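Rhamnose ABC transporter, periplasmic rhamnose-binding protein (PDB 4KVF) probably binds a sugar such as rhamnose outside the cell membrane and delivers it to an ABC transporter for uptake. Local coordinates at residues L49-P52 against Y53-V56; S84-S87 against Y88-L92; I182-M185 against K186-L189; Y204-D208 against D209-F213; E331-A334 against A335-D338. All coordinates share one frame; numbering follows the deposited sequence.

Interaction 1: L49-P52 against Y53-V56; sequences LNNP and YTDV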
loop_
_atom_site.group_PDB
_atom_site.type_symbol
_atom_site.label_atom_id
_atom_site.label_comp_id
_atom_site.label_asym_id
_atom_site.label_seq_id
_atom_site.Cartn_x
_atom_site.Cartn_y
_atom_site.Cartn_z
ATOM N N LEU A 49 -16.348 2.360 0.069
ATOM C CA LEU A 49 -16.513 3.600 -0.682
ATOM C C LEU A 49 -16.444 4.805 0.252
ATOM O O LEU A 49 -16.682 4.681 1.455
ATOM C CB LEU A 49 -17.856 3.613 -1.420
ATOM C CG LEU A 49 -17.981 2.726 -2.658
ATOM C CD1 LEU A 49 -19.322 2.930 -3.369
ATOM C CD2 LEU A 49 -16.829 3.035 -3.579
ATOM N N ASN A 50 -16.100 5.961 -0.311
ATOM C CA ASN A 50 -16.251 7.248 0.370
ATOM C C ASN A 50 -15.356 7.512 1.587
ATOM O O ASN A 50 -15.827 7.931 2.642
ATOM C CB ASN A 50 -17.726 7.510 0.706
ATOM C CG ASN A 50 -18.592 7.615 -0.538
ATOM O OD1 ASN A 50 -19.579 6.887 -0.691
ATOM N ND2 ASN A 50 -18.220 8.522 -1.440
ATOM N N ASN A 51 -14.060 7.264 1.418
ATOM C CA ASN A 51 -13.029 7.790 2.309
ATOM C C ASN A 51 -11.916 8.356 1.429
ATOM O O ASN A 51 -11.748 7.894 0.297
ATOM C CB ASN A 51 -12.505 6.707 3.255
ATOM C CG ASN A 51 -11.875 5.552 2.527
ATOM O OD1 ASN A 51 -10.722 5.624 2.107
ATOM N ND2 ASN A 51 -12.623 4.465 2.388
ATOM N N PRO A 52 -11.163 9.356 1.929
ATOM C CA PRO A 52 -10.211 10.078 1.070
ATOM C C PRO A 52 -9.179 9.177 0.394
ATOM O O PRO A 52 -8.908 9.356 -0.794
ATOM C CB PRO A 52 -9.530 11.058 2.036
ATOM C CG PRO A 52 -10.525 11.264 3.118
ATOM C CD PRO A 52 -11.222 9.940 3.282
ATOM N N TYR A 53 -8.625 8.223 1.135
ATOM C CA TYR A 53 -7.643 7.295 0.582
ATOM C C TYR A 53 -8.237 6.513 -0.588
ATOM O O TYR A 53 -7.655 6.460 -1.676
ATOM C CB TYR A 53 -7.134 6.343 1.673
ATOM C CG TYR A 53 -6.169 5.281 1.191
ATOM C CD1 TYR A 53 -6.635 4.086 0.668
ATOM C CD2 TYR A 53 -4.795 5.465 1.277
ATOM C CE1 TYR A 53 -5.767 3.104 0.221
ATOM C CE2 TYR A 53 -3.915 4.479 0.838
ATOM C CZ TYR A 53 -4.408 3.305 0.310
ATOM O OH TYR A 53 -3.554 2.316 -0.134
ATOM N N THR A 54 -9.396 5.904 -0.367
ATOM C CA THR A 54 -10.030 5.088 -1.403
ATOM C C THR A 54 -10.410 5.911 -2.638
ATOM O O THR A 54 -10.262 5.450 -3.774
ATOM C CB THR A 54 -11.276 4.369 -0.865
ATOM O OG1 THR A 54 -10.876 3.384 0.093
ATOM C CG2 THR A 54 -12.027 3.694 -1.999
ATOM N N ASP A 55 -10.889 7.130 -2.411
ATOM C CA ASP A 55 -11.237 8.035 -3.504
ATOM C C ASP A 55 -10.047 8.308 -4.429
ATOM O O ASP A 55 -10.194 8.293 -5.652
ATOM C CB ASP A 55 -11.800 9.352 -2.964
ATOM C CG ASP A 55 -13.214 9.211 -2.425
ATOM O OD1 ASP A 55 -13.806 8.116 -2.561
ATOM O OD2 ASP A 55 -13.733 10.208 -1.880
ATOM N N VAL A 56 -8.876 8.552 -3.842
ATOM C CA VAL A 56 -7.666 8.800 -4.620
ATOM C C VAL A 56 -7.276 7.538 -5.372
ATOM O O VAL A 56 -6.831 7.591 -6.522
ATOM C CB VAL A 56 -6.487 9.237 -3.722
ATOM C CG1 VAL A 56 -5.223 9.435 -4.553
ATOM C CG2 VAL A 56 -6.836 10.512 -2.962
#

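Interaction 2: S84-S87 against Y88-L92; sequences SQVS and YINTL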
loop_
_atom_site.group_PDB
_atom_site.type_symbol
_atom_site.label_atom_id
_atom_site.label_comp_id
_atom_site.label_asym_id
_atom_site.label_seq_id
_atom_site.Cartn_x
_atom_site.Cartn_y
_atom_site.Cartn_z
ATOM N N SER A 84 -22.289 -7.704 1.713
ATOM C CA SER A 84 -21.068 -8.441 1.408
ATOM C C SER A 84 -20.451 -7.999 0.086
ATOM O O SER A 84 -21.136 -7.518 -0.812
ATOM C CB SER A 84 -21.385 -9.927 1.311
ATOM O OG SER A 84 -22.211 -10.176 0.184
ATOM N N GLN A 85 -19.148 -8.192 -0.053
ATOM C CA GLN A 85 -18.511 -7.936 -1.329
ATOM C C GLN A 85 -19.039 -8.862 -2.412
ATOM O O GLN A 85 -19.056 -8.506 -3.580
ATOM C CB GLN A 85 -17.001 -8.093 -1.214
ATOM C CG GLN A 85 -16.338 -6.938 -0.505
ATOM C CD GLN A 85 -14.846 -7.015 -0.623
ATOM O OE1 GLN A 85 -14.255 -8.061 -0.355
ATOM N NE2 GLN A 85 -14.224 -5.922 -1.067
ATOM N N VAL A 86 -19.474 -10.055 -2.019
ATOM C CA VAL A 86 -20.019 -11.012 -2.982
ATOM C C VAL A 86 -21.233 -10.429 -3.734
ATOM O O VAL A 86 -21.355 -10.608 -4.953
ATOM C CB VAL A 86 -20.345 -12.351 -2.279
ATOM C CG1 VAL A 86 -21.111 -13.307 -3.198
ATOM C CG2 VAL A 86 -19.048 -12.987 -1.799
ATOM N N SER A 87 -22.093 -9.701 -3.023
ATOM C CA SER A 87 -23.288 -9.114 -3.642
ATOM C C SER A 87 -22.870 -8.148 -4.747
ATOM O O SER A 87 -23.470 -8.114 -5.827
ATOM C CB SER A 87 -24.165 -8.405 -2.601
ATOM O OG SER A 87 -23.477 -7.307 -2.019
ATOM N N TYR A 88 -21.813 -7.387 -4.489
ATOM C CA TYR A 88 -21.307 -6.449 -5.490
ATOM C C TYR A 88 -20.650 -7.156 -6.671
ATOM O O TYR A 88 -20.847 -6.767 -7.816
ATOM C CB TYR A 88 -20.350 -5.423 -4.857
ATOM C CG TYR A 88 -21.040 -4.488 -3.885
ATOM C CD1 TYR A 88 -21.783 -3.401 -4.339
ATOM C CD2 TYR A 88 -20.976 -4.705 -2.514
ATOM C CE1 TYR A 88 -22.429 -2.552 -3.450
ATOM C CE2 TYR A 88 -21.633 -3.861 -1.615
ATOM C CZ TYR A 88 -22.349 -2.790 -2.092
ATOM O OH TYR A 88 -22.984 -1.955 -1.206
ATOM N N ILE A 89 -19.868 -8.193 -6.402
ATOM C CA ILE A 89 -19.223 -8.938 -7.482
ATOM C C ILE A 89 -20.290 -9.545 -8.409
ATOM O O ILE A 89 -20.160 -9.525 -9.635
ATOM C CB ILE A 89 -18.329 -10.062 -6.926
ATOM C CG1 ILE A 89 -17.125 -9.453 -6.194
ATOM C CG2 ILE A 89 -17.874 -11.006 -8.077
ATOM C CD1 ILE A 89 -16.394 -10.439 -5.293
ATOM N N ASN A 90 -21.338 -10.084 -7.803
ATOM C CA ASN A 90 -22.423 -10.697 -8.564
ATOM C C ASN A 90 -23.120 -9.673 -9.445
ATOM O O ASN A 90 -23.513 -9.972 -10.582
ATOM C CB ASN A 90 -23.425 -11.388 -7.630
ATOM C CG ASN A 90 -22.895 -12.718 -7.093
ATOM O OD1 ASN A 90 -22.080 -13.375 -7.747
ATOM N ND2 ASN A 90 -23.364 -13.119 -5.914
ATOM N N THR A 91 -23.282 -8.462 -8.918
ATOM C CA THR A 91 -23.850 -7.375 -9.705
ATOM C C THR A 91 -22.965 -7.058 -10.906
ATOM O O THR A 91 -23.455 -6.914 -12.023
ATOM C CB THR A 91 -24.016 -6.103 -8.866
ATOM O OG1 THR A 91 -24.853 -6.389 -7.739
ATOM C CG2 THR A 91 -24.647 -4.994 -9.705
ATOM N N LEU A 92 -21.657 -6.956 -10.680
ATOM C CA LEU A 92 -20.744 -6.628 -11.768
ATOM C C LEU A 92 -20.753 -7.701 -12.857
ATOM O O LEU A 92 -20.633 -7.396 -14.040
ATOM C CB LEU A 92 -19.328 -6.394 -11.244
ATOM C CG LEU A 92 -19.194 -5.186 -10.310
ATOM C CD1 LEU A 92 -17.751 -5.067 -9.820
ATOM C CD2 LEU A 92 -19.637 -3.894 -11.009
#

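Interaction 3: I182-M185 against K186-L189; sequences IEVM and KTEL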
loop_
_atom_site.group_PDB
_atom_site.type_symbol
_atom_site.label_atom_id
_atom_site.label_comp_id
_atom_site.label_asym_id
_atom_site.label_seq_id
_atom_site.Cartn_x
_atom_site.Cartn_y
_atom_site.Cartn_z
ATOM N N ILE A 182 7.995 -5.801 10.467
ATOM C CA ILE A 182 8.990 -5.846 11.536
ATOM C C ILE A 182 9.937 -7.023 11.327
ATOM O O ILE A 182 11.153 -6.906 11.513
ATOM C CB ILE A 182 8.299 -5.902 12.920
ATOM C CG1 ILE A 182 7.645 -4.546 13.221
ATOM C CG2 ILE A 182 9.283 -6.299 14.019
ATOM C CD1 ILE A 182 6.659 -4.582 14.397
ATOM N N GLU A 183 9.394 -8.163 10.901
ATOM C CA GLU A 183 10.250 -9.316 10.645
ATOM C C GLU A 183 11.253 -9.001 9.536
ATOM O O GLU A 183 12.423 -9.352 9.636
ATOM C CB GLU A 183 9.432 -10.572 10.313
ATOM C CG GLU A 183 10.299 -11.808 10.065
ATOM C CD GLU A 183 11.053 -12.280 11.309
ATOM O OE1 GLU A 183 10.544 -12.093 12.438
ATOM O OE2 GLU A 183 12.159 -12.845 11.153
ATOM N N VAL A 184 10.806 -8.311 8.491
ATOM C CA VAL A 184 11.738 -7.909 7.442
ATOM C C VAL A 184 12.792 -6.942 7.997
ATOM O O VAL A 184 13.985 -7.087 7.712
ATOM C CB VAL A 184 11.014 -7.291 6.229
ATOM C CG1 VAL A 184 12.041 -6.770 5.220
ATOM C CG2 VAL A 184 10.112 -8.344 5.586
HETATM N N MSE A 185 12.360 -5.983 8.812
HETATM C CA MSE A 185 13.303 -5.071 9.468
HETATM C C MSE A 185 14.394 -5.824 10.226
HETATM O O MSE A 185 15.579 -5.485 10.147
HETATM C CB MSE A 185 12.577 -4.141 10.431
HETATM C CG MSE A 185 11.705 -3.103 9.770
HETATM SE SE MSE A 185 10.981 -1.880 11.117
HETATM C CE MSE A 185 12.646 -1.028 11.634
ATOM N N LYS A 186 13.991 -6.847 10.977
ATOM C CA LYS A 186 14.956 -7.659 11.715
ATOM C C LYS A 186 15.933 -8.380 10.783
ATOM O O LYS A 186 17.129 -8.456 11.063
ATOM C CB LYS A 186 14.238 -8.680 12.607
ATOM C CG LYS A 186 13.488 -8.072 13.776
ATOM C CD LYS A 186 12.738 -9.155 14.553
ATOM C CE LYS A 186 11.963 -8.580 15.722
ATOM N NZ LYS A 186 11.163 -9.642 16.397
ATOM N N THR A 187 15.423 -8.908 9.674
ATOM C CA THR A 187 16.298 -9.617 8.743
ATOM C C THR A 187 17.297 -8.634 8.153
ATOM O O THR A 187 18.481 -8.955 8.006
ATOM C CB THR A 187 15.516 -10.343 7.638
ATOM O OG1 THR A 187 14.950 -9.380 6.741
ATOM C CG2 THR A 187 14.403 -11.188 8.258
ATOM N N GLU A 188 16.814 -7.427 7.849
ATOM C CA GLU A 188 17.681 -6.359 7.350
ATOM C C GLU A 188 18.733 -5.925 8.366
ATOM O O GLU A 188 19.910 -5.774 8.030
ATOM C CB GLU A 188 16.853 -5.150 6.917
ATOM C CG GLU A 188 16.137 -5.324 5.593
ATOM C CD GLU A 188 17.102 -5.401 4.423
ATOM O OE1 GLU A 188 17.824 -4.410 4.178
ATOM O OE2 GLU A 188 17.144 -6.453 3.758
ATOM N N LEU A 189 18.310 -5.731 9.610
ATOM C CA LEU A 189 19.216 -5.335 10.680
ATOM C C LEU A 189 20.310 -6.364 10.948
ATOM O O LEU A 189 21.392 -6.024 11.437
ATOM C CB LEU A 189 18.411 -5.072 11.955
ATOM C CG LEU A 189 17.626 -3.762 11.918
ATOM C CD1 LEU A 189 16.612 -3.714 13.043
ATOM C CD2 LEU A 189 18.597 -2.579 12.017
HETATM O O HOH W 1 9.457 -10.170 14.049
#

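Interaction 4: Y204-D208 against D209-F213; sequences YGNDD and DQKSF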
loop_
_atom_site.group_PDB
_atom_site.type_symbol
_atom_site.label_atom_id
_atom_site.label_comp_id
_atom_site.label_asym_id
_atom_site.label_seq_id
_atom_site.Cartn_x
_atom_site.Cartn_y
_atom_site.Cartn_z
ATOM N N TYR A 204 3.779 -1.025 21.323
ATOM C CA TYR A 204 2.526 -1.156 20.591
ATOM C C TYR A 204 1.552 -0.028 20.903
ATOM O O TYR A 204 1.157 0.161 22.051
ATOM C CB TYR A 204 1.893 -2.512 20.902
ATOM C CG TYR A 204 2.789 -3.660 20.515
ATOM C CD1 TYR A 204 2.818 -4.129 19.208
ATOM C CD2 TYR A 204 3.632 -4.255 21.447
ATOM C CE1 TYR A 204 3.651 -5.172 18.838
ATOM C CE2 TYR A 204 4.470 -5.301 21.088
ATOM C CZ TYR A 204 4.473 -5.754 19.782
ATOM O OH TYR A 204 5.301 -6.794 19.417
ATOM N N GLY A 205 1.167 0.714 19.872
ATOM C CA GLY A 205 0.230 1.810 20.025
ATOM C C GLY A 205 -1.189 1.428 19.635
ATOM O O GLY A 205 -2.115 2.213 19.818
ATOM N N ASN A 206 -1.343 0.225 19.082
ATOM C CA ASN A 206 -2.660 -0.348 18.776
ATOM C C ASN A 206 -3.492 0.452 17.775
ATOM O O ASN A 206 -4.724 0.389 17.808
ATOM C CB ASN A 206 -3.480 -0.547 20.059
ATOM C CG ASN A 206 -2.920 -1.633 20.963
ATOM O OD1 ASN A 206 -1.721 -1.906 20.969
ATOM N ND2 ASN A 206 -3.797 -2.254 21.744
ATOM N N ASP A 207 -2.829 1.182 16.879
ATOM C CA ASP A 207 -3.513 2.058 15.920
ATOM C C ASP A 207 -4.478 3.031 16.593
ATOM O O ASP A 207 -5.459 3.465 15.993
ATOM C CB ASP A 207 -4.244 1.249 14.848
ATOM C CG ASP A 207 -3.336 0.829 13.722
ATOM O OD1 ASP A 207 -2.226 1.395 13.625
ATOM O OD2 ASP A 207 -3.733 -0.055 12.932
ATOM N N ASP A 208 -4.181 3.362 17.845
ATOM C CA ASP A 208 -4.951 4.323 18.621
ATOM C C ASP A 208 -4.118 5.589 18.841
ATOM O O ASP A 208 -2.987 5.515 19.327
ATOM C CB ASP A 208 -5.344 3.710 19.962
ATOM C CG ASP A 208 -6.082 4.691 20.854
ATOM O OD1 ASP A 208 -7.085 5.280 20.395
ATOM O OD2 ASP A 208 -5.651 4.884 22.009
ATOM N N ASP A 209 -4.687 6.739 18.482
ATOM C CA ASP A 209 -3.999 8.036 18.533
ATOM C C ASP A 209 -3.383 8.315 19.903
ATOM O O ASP A 209 -2.179 8.560 20.020
ATOM C CB ASP A 209 -4.983 9.152 18.140
ATOM C CG ASP A 209 -4.295 10.472 17.792
ATOM O OD1 ASP A 209 -3.156 10.461 17.283
ATOM O OD2 ASP A 209 -4.918 11.535 18.012
ATOM N N GLN A 210 -4.213 8.253 20.939
ATOM C CA GLN A 210 -3.781 8.541 22.305
ATOM C C GLN A 210 -2.770 7.543 22.871
ATOM O O GLN A 210 -1.810 7.928 23.550
ATOM C CB GLN A 210 -4.998 8.642 23.226
ATOM C CG GLN A 210 -5.406 10.065 23.545
ATOM C CD GLN A 210 -4.506 10.702 24.588
ATOM O OE1 GLN A 210 -3.421 11.199 24.275
ATOM N NE2 GLN A 210 -4.950 10.683 25.840
ATOM N N LYS A 211 -2.984 6.259 22.613
ATOM C CA LYS A 211 -2.052 5.256 23.107
ATOM C C LYS A 211 -0.721 5.374 22.375
ATOM O O LYS A 211 0.341 5.256 22.980
ATOM C CB LYS A 211 -2.611 3.839 22.969
ATOM C CG LYS A 211 -1.963 2.859 23.941
ATOM C CD LYS A 211 -2.062 1.409 23.486
ATOM C CE LYS A 211 -1.350 0.494 24.479
ATOM N NZ LYS A 211 -1.263 -0.921 24.016
ATOM N N SER A 212 -0.782 5.628 21.075
ATOM C CA SER A 212 0.437 5.764 20.278
ATOM C C SER A 212 1.246 6.960 20.790
ATOM O O SER A 212 2.476 6.905 20.895
ATOM C CB SER A 212 0.100 5.921 18.796
ATOM O OG SER A 212 -0.483 4.725 18.293
ATOM N N PHE A 213 0.535 8.024 21.137
ATOM C CA PHE A 213 1.154 9.217 21.696
ATOM C C PHE A 213 1.893 8.884 22.998
ATOM O O PHE A 213 3.075 9.203 23.162
ATOM C CB PHE A 213 0.074 10.283 21.941
ATOM C CG PHE A 213 0.598 11.569 22.511
ATOM C CD1 PHE A 213 0.798 11.709 23.874
ATOM C CD2 PHE A 213 0.867 12.648 21.683
ATOM C CE1 PHE A 213 1.277 12.893 24.404
ATOM C CE2 PHE A 213 1.343 13.841 22.207
ATOM C CZ PHE A 213 1.552 13.961 23.569
HETATM O O HOH W 2 -0.247 2.430 16.670
HETATM O O HOH W 3 -7.192 8.177 20.403
HETATM O O HOH W 4 -7.399 6.414 17.317
#

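Interaction 5: E331-A334 against A335-D338; sequences EFTA and ANID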
loop_
_atom_site.group_PDB
_atom_site.type_symbol
_atom_site.label_atom_id
_atom_site.label_comp_id
_atom_site.label_asym_id
_atom_site.label_seq_id
_atom_site.Cartn_x
_atom_site.Cartn_y
_atom_site.Cartn_z
ATOM N N GLU A 331 8.822 7.590 -1.070
ATOM C CA GLU A 331 9.356 8.368 0.041
ATOM C C GLU A 331 8.832 9.791 0.012
ATOM O O GLU A 331 8.880 10.461 -1.019
ATOM C CB GLU A 331 10.880 8.409 0.000
ATOM C CG GLU A 331 11.556 7.127 0.409
ATOM C CD GLU A 331 13.000 7.364 0.787
ATOM O OE1 GLU A 331 13.412 8.543 0.767
ATOM O OE2 GLU A 331 13.717 6.390 1.099
ATOM N N PHE A 332 8.354 10.258 1.155
ATOM C CA PHE A 332 7.854 11.622 1.255
ATOM C C PHE A 332 8.812 12.514 2.041
ATOM O O PHE A 332 9.325 12.117 3.086
ATOM C CB PHE A 332 6.460 11.621 1.884
ATOM C CG PHE A 332 5.467 10.772 1.144
ATOM C CD1 PHE A 332 4.745 11.292 0.084
ATOM C CD2 PHE A 332 5.269 9.443 1.495
ATOM C CE1 PHE A 332 3.825 10.509 -0.604
ATOM C CE2 PHE A 332 4.356 8.650 0.810
ATOM C CZ PHE A 332 3.632 9.182 -0.240
ATOM N N THR A 333 9.063 13.712 1.506
ATOM C CA THR A 333 9.927 14.711 2.132
ATOM C C THR A 333 9.308 16.086 1.911
ATOM O O THR A 333 8.285 16.206 1.236
ATOM C CB THR A 333 11.343 14.732 1.507
ATOM O OG1 THR A 333 11.260 15.148 0.137
ATOM C CG2 THR A 333 12.001 13.360 1.582
ATOM N N ALA A 334 9.937 17.121 2.457
ATOM C CA ALA A 334 9.500 18.491 2.197
ATOM C C ALA A 334 9.570 18.811 0.705
ATOM O O ALA A 334 8.771 19.597 0.191
ATOM C CB ALA A 334 10.334 19.480 2.993
ATOM N N ALA A 335 10.518 18.179 0.015
ATOM C CA ALA A 335 10.747 18.429 -1.406
ATOM C C ALA A 335 9.583 17.979 -2.285
ATOM O O ALA A 335 9.365 18.539 -3.359
ATOM C CB ALA A 335 12.047 17.767 -1.864
ATOM N N ASN A 336 8.835 16.975 -1.829
ATOM C CA ASN A 336 7.741 16.430 -2.631
ATOM C C ASN A 336 6.393 16.249 -1.916
ATOM O O ASN A 336 5.474 15.661 -2.481
ATOM C CB ASN A 336 8.164 15.108 -3.298
ATOM C CG ASN A 336 8.184 13.939 -2.324
ATOM O OD1 ASN A 336 8.190 14.132 -1.105
ATOM N ND2 ASN A 336 8.196 12.715 -2.859
ATOM N N ILE A 337 6.257 16.760 -0.693
ATOM C CA ILE A 337 5.048 16.480 0.097
ATOM C C ILE A 337 3.746 17.132 -0.415
ATOM O O ILE A 337 2.664 16.569 -0.249
ATOM C CB ILE A 337 5.257 16.758 1.616
ATOM C CG1 ILE A 337 4.091 16.197 2.436
ATOM C CG2 ILE A 337 5.443 18.247 1.876
ATOM C CD1 ILE A 337 4.509 15.226 3.516
ATOM N N ASP A 338 3.840 18.300 -1.048
ATOM C CA ASP A 338 2.644 18.940 -1.596
ATOM C C ASP A 338 2.206 18.334 -2.934
ATOM O O ASP A 338 1.129 18.658 -3.444
ATOM C CB ASP A 338 2.827 20.460 -1.740
ATOM C CG ASP A 338 2.803 21.190 -0.405
ATOM O OD1 ASP A 338 2.471 20.568 0.630
ATOM O OD2 ASP A 338 3.106 22.403 -0.397
HETATM O O HOH W 5 5.943 19.484 -1.673
#

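Interaction 1: L49-P52 against Y53-V56
The flat carboxamide of N51 meets T54 at its oxygen: the backbone N of T54 stands 40° above the carbonyl plane, whereas OG1 of the same residue lies closer to that plane. This is a helix N-cap, with N51 as the residue just before helix 52-67, and OD1 serves two donors, T54 N at 2.8 Å and T54 OG1 at 3.0 Å. A chi1 of 61° sets CG between the backbone N and carbonyl carbon of N51, which brings OD1 back over the first turn. The other flat group, the ring of Y53, turns away from the cap; it packs on P281 and I284 of helix 281-296, and its OH bonds to W279 NE1. Were N51 an alanine, the carboxamide would be gone, and T54 N is likely to be left without its cap and T54 OG1 freer to turn. The backbone already follows helical spacing beside this cap, with D55 N donating to N51 O at 2.9 Å in a nearly straight bond (165°). One residue on, V56 N donates to P52 O at 3.2 Å, and the V56 methyl CG2 lies equally near, 3.2 Å from P52 O.

Interaction 2: S84-S87 against Y88-L92
S84 touches Y88 through its carbonyl: S84 O lies 3.3 Å from Y88 CD2, approaching the ring obliquely. S84 is also the N-cap of helix 85-94, its OG accepting from S87 N. Next comes Q85, whose CA sits at the edge of the Y88 ring, near its plane. Its carbonyl takes the amide of I89, and CG1 of I89 rests 3.4 Å from Q85 O, so apolar carbon borders the bond. The carboxamide of Q85 leaves the helix altogether, bonding to A103 O and to the backbone N of N105. V86 repeats the backbone pattern, with N90 N donating to V86 O at 2.9 Å; the two side chains run side by side in the same direction, and V86 CG1 lies 3.5 Å from N90 ND2. S87 closes the walk and is bound at both of its oxygens. Its hydroxyl, lodged between its own backbone N and carbonyl carbon (chi1 63°), turns back to donate to S84 O at 2.6 Å, in the carbonyl plane. Its carbonyl faces forward and receives two donors from T91, the backbone N at 3.1 Å and OG1 at 2.9 Å, which arrive from opposite faces of the carbonyl plane. The chemistry is that of a helix start fastened by hydroxyls: S84 OG caps an amide of the first turn that otherwise makes a weak bond to S84 O, while S87 and T91 turn their own hydroxyl groups inward onto backbone oxygens, so these polar ends are satisfied locally.

Interaction 3: I182-M185 against K186-L189
From I182 to L189 the backbone forms an unbroken run of helical bonds, K186 N to I182 O, T187 N to E183 O, E188 N to V184 O and L189 N to M185 O, each donor four residues beyond its acceptor. The helix, 176-189, is the crossover of a beta-alpha-beta unit between strands 164-170 and 197-204. Its buried side carries I182, which packs on V168 and I202, and M185, here a selenomethionine, which packs on V168 and on V153 of helix 145-159. K186 extends beyond CG and crosses I182 obliquely, bringing its CE within 3.9 Å of I182 CG2, so the aliphatic shaft of the lysine lies against the isoleucine. Its ammonium group is joined to E183 through a water, which donates to E183 OE1 at 2.7 Å and accepts from K186 NZ at 2.9 Å, while OE1 and NZ themselves are 4.7 Å apart. A bend at chi2 (66°) carries the E183 carboxylate forward along the helix, toward K186 and T187. The opposite charges probably still attract one another across the water. Farther along, the carboxylate of E188 leaves this turn for a salt bridge with K191. T187 packs tightly against the preceding turn. With chi1 at 70°, its hydroxyl is tucked between the backbone N and the carbonyl carbon, and its methyl CG2 is pressed to 3.0 Å from E183 O. V184 O has two donors: E188 N comes nearly head-on, and T187 OG1, brought there by that torsion, takes a lone pair in the carbonyl plane at 2.7 Å.

Interaction 4: Y204-D208 against D209-F213
D208 and K211 meet at the start of helix 209-222, where OD2 of D208 accepts from K211 N at 3.1 Å; the amide approaches from above the carboxylate plane, 51° out of it. The carbonyl of D208 is gripped twice by S212: the backbone N comes almost head-on at 2.8 Å, while OG stands well above the plane, also at 2.8 Å. With CG anti to its backbone N (chi1 -157°) and the chain extended beyond it, K211 runs back over the turn, crossing the aspartate side chain at about a right angle. Its NZ ends between two weak bonds, to Y204 O at 3.3 Å and to N206 OD1 at 3.2 Å. Cutting K211 back to an alanine is likely to leave those two oxygens without their ammonium partner and the N206 amide with one restraint fewer. Water adds to the first shell: D208 OD1 accepts from one molecule that in turn takes the amide of Q210, and S212 OG, which donates to D208 O, accepts from a second water that takes the amide of D207. The next layer sets D208 in place. G205 to D208 form a type I' beta turn, closed by D208 N donating to G205 O at 3.1 Å, and G205 and N206 bond through their backbones to S170 and A171. D207 is tied to T233, and D209 forms a salt bridge with R242 of helix 234-245. Beneath the details is an aspartate N-cap: a tight turn carries strand 197-204 into its helix, and the helix end that the carboxylate faces would probably favour its negative charge.

Interaction 5: E331-A334 against A335-D338
A335 meets T333 just beyond F332 of strand 330-332, where its backbone N makes a weak bond to T333 OG1, 3.1 Å away, an ST turn in outline; the A335 methyl lies beside the same hydroxyl. N336 follows and carries the contact. Its flat carboxamide serves the strand's backbone much as a neighbouring parallel strand would, offering a donor and an acceptor to residues two apart: ND2 donates to E331 O at 3.0 Å, lying in the carbonyl plane, and OD1 accepts from T333 N at 2.8 Å in a nearly straight bond (167°). Both ends of the amide are thereby fixed, and its rotation with them. The chi1 of 76° places CG between the backbone N and carbonyl carbon of N336, folding the group back toward the strand. The turn is also bridged by N336 N, which donates to T333 O at 3.2 Å and from well above the carbonyl plane. I337 then packs on V268 of helix 261-269 and F276 of the partner strand, while D338 forms a salt bridge with R265. On the strand side F332 packs edge-to-face with F340, and I337 touches it through CD1, 4.4 Å from F332 CB.

All five contacts are local and follow one another in series; none encloses or crosses another. Interaction 1 closes the loop between strand 41-45 and helix 52-67, and interaction 2 starts helix 85-94, which packs against that same strand; their nearest atoms are about 6 Å apart. Interaction 3 lies within the crossover helix 176-189, and interaction 4 takes the chain from strand 197-204, which that helix leads into, to helix 209-222. These two belong with the four-stranded parallel sheet, the first two with the six-stranded one. Interaction 5 turns the chain after strand 330-332. Interactions 2 and 3 lie on opposite sides of the chain's centre, their centres about 38 Å apart.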